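Local coordinates for protein lipid transferase CIDEC (Mus musculus, PDB 4MAC) that transfers lipid between lipid droplets and drives their fusion in white adipose tissue, its CIDE-N domain taking part in the homodimerization this requires, at residues 43-48 against 76-81; 19-24 against 83-88. All coordinates share one frame; numbering follows the deposited sequence.

Interaction 1: residues 43-48 against 76-81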
# COMPACT_ATOMS: atom_id res chain seq x y z
N LEU A 43 -1.54 -10.51 -2.86
CA LEU A 43 -0.11 -10.41 -3.13
C LEU A 43 0.32 -11.51 -4.17
O LEU A 43 1.46 -11.53 -4.63
CB LEU A 43 0.63 -10.55 -1.79
CG LEU A 43 0.55 -9.40 -0.75
CD1 LEU A 43 1.42 -9.70 0.46
CD2 LEU A 43 1.08 -8.09 -1.39
N LYS A 44 -0.61 -12.38 -4.55
CA LYS A 44 -0.35 -13.45 -5.53
C LYS A 44 0.67 -14.44 -4.95
O LYS A 44 1.65 -14.80 -5.59
CB LYS A 44 0.17 -12.86 -6.84
CG LYS A 44 -0.75 -11.78 -7.47
CD LYS A 44 -0.33 -11.51 -8.94
CE LYS A 44 -1.45 -10.80 -9.75
NZ LYS A 44 -2.53 -11.67 -10.36
N LEU A 45 0.45 -14.83 -3.70
CA LEU A 45 1.41 -15.67 -2.98
C LEU A 45 1.25 -17.08 -3.50
O LEU A 45 0.14 -17.48 -3.80
CB LEU A 45 1.08 -15.66 -1.49
CG LEU A 45 1.17 -14.31 -0.77
CD1 LEU A 45 0.84 -14.48 0.69
CD2 LEU A 45 2.56 -13.71 -0.92
N LYS A 46 2.33 -17.84 -3.61
CA LYS A 46 2.22 -19.22 -4.13
C LYS A 46 1.44 -20.18 -3.20
O LYS A 46 0.94 -21.19 -3.67
CB LYS A 46 3.61 -19.79 -4.50
CG LYS A 46 4.56 -19.96 -3.35
CD LYS A 46 5.85 -20.75 -3.72
CE LYS A 46 6.71 -21.01 -2.46
NZ LYS A 46 8.18 -21.17 -2.68
N ASP A 47 1.30 -19.85 -1.93
CA ASP A 47 0.58 -20.67 -0.99
C ASP A 47 0.20 -19.76 0.18
O ASP A 47 0.56 -18.57 0.19
CB ASP A 47 1.48 -21.83 -0.47
CG ASP A 47 0.66 -23.11 -0.07
OD1 ASP A 47 -0.42 -22.96 0.56
OD2 ASP A 47 1.10 -24.25 -0.38
N LYS A 48 -0.46 -20.34 1.18
CA LYS A 48 -1.01 -19.63 2.33
C LYS A 48 0.10 -19.08 3.20
O LYS A 48 1.19 -19.65 3.27
CB LYS A 48 -1.88 -20.59 3.15
CG LYS A 48 -3.11 -19.96 3.78
CD LYS A 48 -4.39 -20.82 3.61
CE LYS A 48 -4.69 -21.71 4.84
NZ LYS A 48 -5.85 -21.18 5.64
N PHE A 76 4.10 -4.31 6.94
CA PHE A 76 4.13 -5.72 7.35
C PHE A 76 4.84 -6.54 6.29
O PHE A 76 5.02 -6.08 5.15
CB PHE A 76 2.72 -6.31 7.58
CG PHE A 76 1.97 -5.69 8.75
CD1 PHE A 76 2.12 -6.18 10.01
CD2 PHE A 76 1.08 -4.62 8.55
CE1 PHE A 76 1.39 -5.62 11.09
CE2 PHE A 76 0.38 -4.03 9.61
CZ PHE A 76 0.50 -4.52 10.87
N MET A 77 5.23 -7.77 6.66
CA MET A 77 5.83 -8.70 5.69
C MET A 77 5.20 -10.04 5.90
O MET A 77 5.12 -10.50 7.06
CB MET A 77 7.36 -8.84 5.88
CG MET A 77 7.99 -9.81 4.81
SD MET A 77 9.79 -9.81 5.01
CE MET A 77 10.15 -11.49 5.38
N VAL A 78 4.74 -10.67 4.80
CA VAL A 78 4.23 -12.01 4.98
C VAL A 78 5.32 -13.03 4.70
O VAL A 78 6.12 -12.89 3.77
CB VAL A 78 2.94 -12.32 4.19
CG1 VAL A 78 1.96 -11.21 4.42
CG2 VAL A 78 3.20 -12.46 2.71
N LEU A 79 5.35 -14.06 5.51
CA LEU A 79 6.29 -15.15 5.29
C LEU A 79 5.50 -16.40 5.02
O LEU A 79 4.55 -16.72 5.75
CB LEU A 79 7.18 -15.34 6.52
CG LEU A 79 8.47 -14.58 6.72
CD1 LEU A 79 8.66 -13.36 5.90
CD2 LEU A 79 8.66 -14.25 8.21
N LEU A 80 5.89 -17.11 3.97
CA LEU A 80 5.31 -18.42 3.68
C LEU A 80 6.14 -19.44 4.46
O LEU A 80 7.26 -19.14 4.92
CB LEU A 80 5.43 -18.69 2.16
CG LEU A 80 4.76 -17.65 1.28
CD1 LEU A 80 4.89 -18.02 -0.23
CD2 LEU A 80 3.32 -17.52 1.71
N LYS A 81 5.61 -20.66 4.57
CA LYS A 81 6.36 -21.77 5.15
C LYS A 81 7.85 -21.73 4.85
O LYS A 81 8.27 -21.74 3.68
CB LYS A 81 5.80 -23.11 4.67
CG LYS A 81 6.61 -24.28 5.15
CD LYS A 81 5.85 -25.63 5.01
CE LYS A 81 6.63 -26.65 5.84
NZ LYS A 81 6.81 -27.92 5.11
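The backbone nitrogen of Lys48 donates to the carboxylate of Asp47, Lys48 N to Asp47 OD1 at 2.7 Å with an N-H...O angle of 158°, arriving at the anti lone pair of that oxygen. The bond folds the Asp47 carboxylate back onto the backbone; across the contact, Leu80 CD2 lies 3.3 Å from Asp47 O and 3.4 Å from Lys48 O, in van der Waals contact. The other branch, Leu80 CD1, meets the aliphatic chain of the exposed Lys46 at CG, 3.7 Å away, the two side chains passing at a slant. With its CG anti to the carbonyl carbon (chi1 -58°), Leu80 presents both methyls to residues 46-48, losing about 103 Å² of surface to the loop.

In this ubiquitin-like roll, residues 43-48 lead from helix 32-43 into strand 49-54, and residues 76-79 belong to a strand between strands 12-17 and 49-54 in the mixed sheet. Lys44, with phi +66°, is first to leave helical geometry, and Leu45 then returns to pack on the sheet. Leu45 CD1 approaches Val78 CG2 to 3.7 Å and also reaches Leu80 CD2. Leu43 meets the same valine methyl tip to tip, CD1 to CG2 at 4.0 Å. Val39 of the helix touches both Leu45 and Val78, while Val16 of strand 12-17 touches Leu43 and Val78, continuing the apolar layer between helix and sheet.

Interaction 2: residues 19-24 against 83-88; sequences ADRKVR and QKWKPP
Arg21 grips the carbonyl of Lys86 end-on: NH1 and NH2 both lie 2.8 Å from Lys86 O, with N-H...O angles of 141° and 143°. The acceptor is only 10° out of the guanidinium plane, so the oxygen sits at the edge of the group, between its two terminal nitrogens. Pro88 packs over one face of the same guanidinium, its CB 3.6 Å from Arg21 NE and offset toward the rim. Extension of the arginine chain from CG to NE carries the group across to the C-terminal residues. Beyond it, Glu55 forms a salt bridge with Arg21 NE and accepts from Trp85 NE1 through its backbone oxygen, so one residue holds both the arginine and the indole, and probably offsets the arginine's charge.

The contact joins the turn between strands 12-17 and 24-29 of the ubiquitin-like CIDE-N roll to the tail that follows strand 75-80. At the start of this turn, shortly after strand 12-17, Ala19 CB packs on the amide of Gln83, 3.4 Å from OE1. A water accepts from Ala19 N at 2.7 Å while donating only a weak bond to Gln83 OE1, which also accepts from Leu80 N and is so held against the backbone of Leu80. Lys22 N donates to Asp20 OD1 at 2.7 Å from above the carboxylate plane, which makes residues 20-22 an Asx turn. Further along, Arg24 NH2 hydrogen-bonds to Asp57 O of the second subunit, and the Arg24 side chain packs on Trp85 of that subunit.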
# COMPACT_ATOMS: atom_id res chain seq x y z
N ALA A 19 7.92 -11.35 0.97
CA ALA A 19 9.19 -11.53 1.68
C ALA A 19 10.37 -10.99 0.87
O ALA A 19 11.35 -10.49 1.45
CB ALA A 19 9.40 -13.03 2.04
N ASP A 20 10.27 -11.04 -0.45
CA ASP A 20 11.37 -10.53 -1.30
C ASP A 20 11.32 -8.98 -1.44
O ASP A 20 12.21 -8.36 -2.06
CB ASP A 20 11.34 -11.20 -2.66
CG ASP A 20 10.06 -10.91 -3.44
OD1 ASP A 20 9.26 -9.95 -3.10
OD2 ASP A 20 9.84 -11.70 -4.39
N ARG A 21 10.26 -8.40 -0.87
CA ARG A 21 10.02 -6.94 -0.89
C ARG A 21 9.82 -6.39 -2.29
O ARG A 21 10.04 -5.21 -2.52
CB ARG A 21 11.10 -6.11 -0.15
CG ARG A 21 11.37 -6.40 1.34
CD ARG A 21 12.48 -5.43 1.88
NE ARG A 21 12.65 -5.48 3.34
CZ ARG A 21 13.27 -6.46 4.01
NH1 ARG A 21 13.76 -7.54 3.40
NH2 ARG A 21 13.34 -6.40 5.34
N LYS A 22 9.36 -7.21 -3.22
CA LYS A 22 9.18 -6.66 -4.56
C LYS A 22 7.77 -6.13 -4.80
O LYS A 22 7.58 -5.25 -5.65
CB LYS A 22 9.66 -7.66 -5.62
CG LYS A 22 11.22 -7.71 -5.67
CD LYS A 22 11.66 -9.04 -6.16
CE LYS A 22 10.75 -9.48 -7.27
NZ LYS A 22 10.99 -8.55 -8.40
N VAL A 23 6.79 -6.69 -4.09
CA VAL A 23 5.39 -6.26 -4.17
C VAL A 23 4.89 -5.82 -2.79
O VAL A 23 5.12 -6.50 -1.76
CB VAL A 23 4.48 -7.25 -5.02
CG1 VAL A 23 5.07 -8.63 -5.14
CG2 VAL A 23 2.92 -7.23 -4.72
N ARG A 24 4.33 -4.60 -2.77
CA ARG A 24 3.86 -3.99 -1.55
C ARG A 24 2.47 -3.44 -1.84
O ARG A 24 2.28 -2.74 -2.82
CB ARG A 24 4.83 -2.87 -1.15
CG ARG A 24 5.55 -3.12 0.15
CD ARG A 24 7.04 -2.71 0.15
NE ARG A 24 7.34 -1.60 -0.74
CZ ARG A 24 8.14 -1.66 -1.81
NH1 ARG A 24 8.73 -2.78 -2.15
NH2 ARG A 24 8.35 -0.57 -2.54
N GLN A 83 10.13 -19.44 4.86
CA GLN A 83 10.73 -18.16 4.52
C GLN A 83 11.15 -17.48 5.80
O GLN A 83 10.53 -17.66 6.86
CB GLN A 83 9.73 -17.24 3.84
CG GLN A 83 9.95 -17.14 2.34
CD GLN A 83 8.71 -16.73 1.60
OE1 GLN A 83 7.84 -16.05 2.13
NE2 GLN A 83 8.63 -17.13 0.34
N LYS A 84 12.21 -16.69 5.71
CA LYS A 84 12.69 -16.01 6.90
C LYS A 84 12.75 -14.53 6.58
O LYS A 84 12.94 -14.16 5.41
CB LYS A 84 14.05 -16.56 7.33
CG LYS A 84 13.98 -17.91 8.09
CD LYS A 84 14.04 -19.11 7.08
CE LYS A 84 14.26 -20.53 7.73
NZ LYS A 84 13.21 -20.95 8.77
N TRP A 85 12.52 -13.69 7.58
CA TRP A 85 12.72 -12.28 7.42
C TRP A 85 14.23 -12.06 7.20
O TRP A 85 15.06 -12.72 7.84
CB TRP A 85 12.20 -11.53 8.64
CG TRP A 85 12.56 -10.07 8.62
CD1 TRP A 85 11.81 -9.06 8.09
CD2 TRP A 85 13.78 -9.47 9.11
NE1 TRP A 85 12.49 -7.85 8.24
CE2 TRP A 85 13.69 -8.08 8.84
CE3 TRP A 85 14.93 -9.98 9.76
CZ2 TRP A 85 14.70 -7.18 9.23
CZ3 TRP A 85 15.93 -9.09 10.14
CH2 TRP A 85 15.83 -7.71 9.86
N LYS A 86 14.56 -11.17 6.27
CA LYS A 86 15.94 -10.78 6.03
C LYS A 86 16.05 -9.26 6.04
O LYS A 86 15.10 -8.56 5.67
CB LYS A 86 16.48 -11.38 4.73
CG LYS A 86 15.72 -11.05 3.46
CD LYS A 86 16.03 -12.09 2.34
CE LYS A 86 17.23 -11.66 1.49
NZ LYS A 86 17.84 -12.75 0.63
N PRO A 87 17.20 -8.74 6.46
CA PRO A 87 17.36 -7.29 6.54
C PRO A 87 17.31 -6.62 5.18
O PRO A 87 17.75 -7.22 4.20
CB PRO A 87 18.76 -7.09 7.17
CG PRO A 87 19.24 -8.46 7.55
CD PRO A 87 18.42 -9.49 6.85
N PRO A 88 16.76 -5.39 5.11
CA PRO A 88 16.79 -4.69 3.84
C PRO A 88 18.13 -3.98 3.65
O PRO A 88 18.83 -4.25 2.68
CB PRO A 88 15.66 -3.68 3.99
CG PRO A 88 15.73 -3.31 5.44
CD PRO A 88 16.03 -4.61 6.14
O HOH W 1 6.20 -13.48 0.77

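How the interactions relate
Interaction 1 uses strand 75-80 and interaction 2 the tail that follows it, at different depths. Interaction 1 is partly buried: the loop after helix 32-43 packs on the strand, through methyl and methylene groups and two carbonyl oxygens beside one methyl. Interaction 2 lies at the surface, where the tail beyond the strand meets a turn of the sheet, and there a charged side chain gripping a carbonyl dominates, with smaller packing contacts from proline and alanine. Their centres are 10 Å apart, and they meet where Ala19 CB comes within 3.7 Å of Val78 O. Gln83 of interaction 2 bonds back to Leu80 of interaction 1. Interaction 2 alone includes a residue that touches the second subunit.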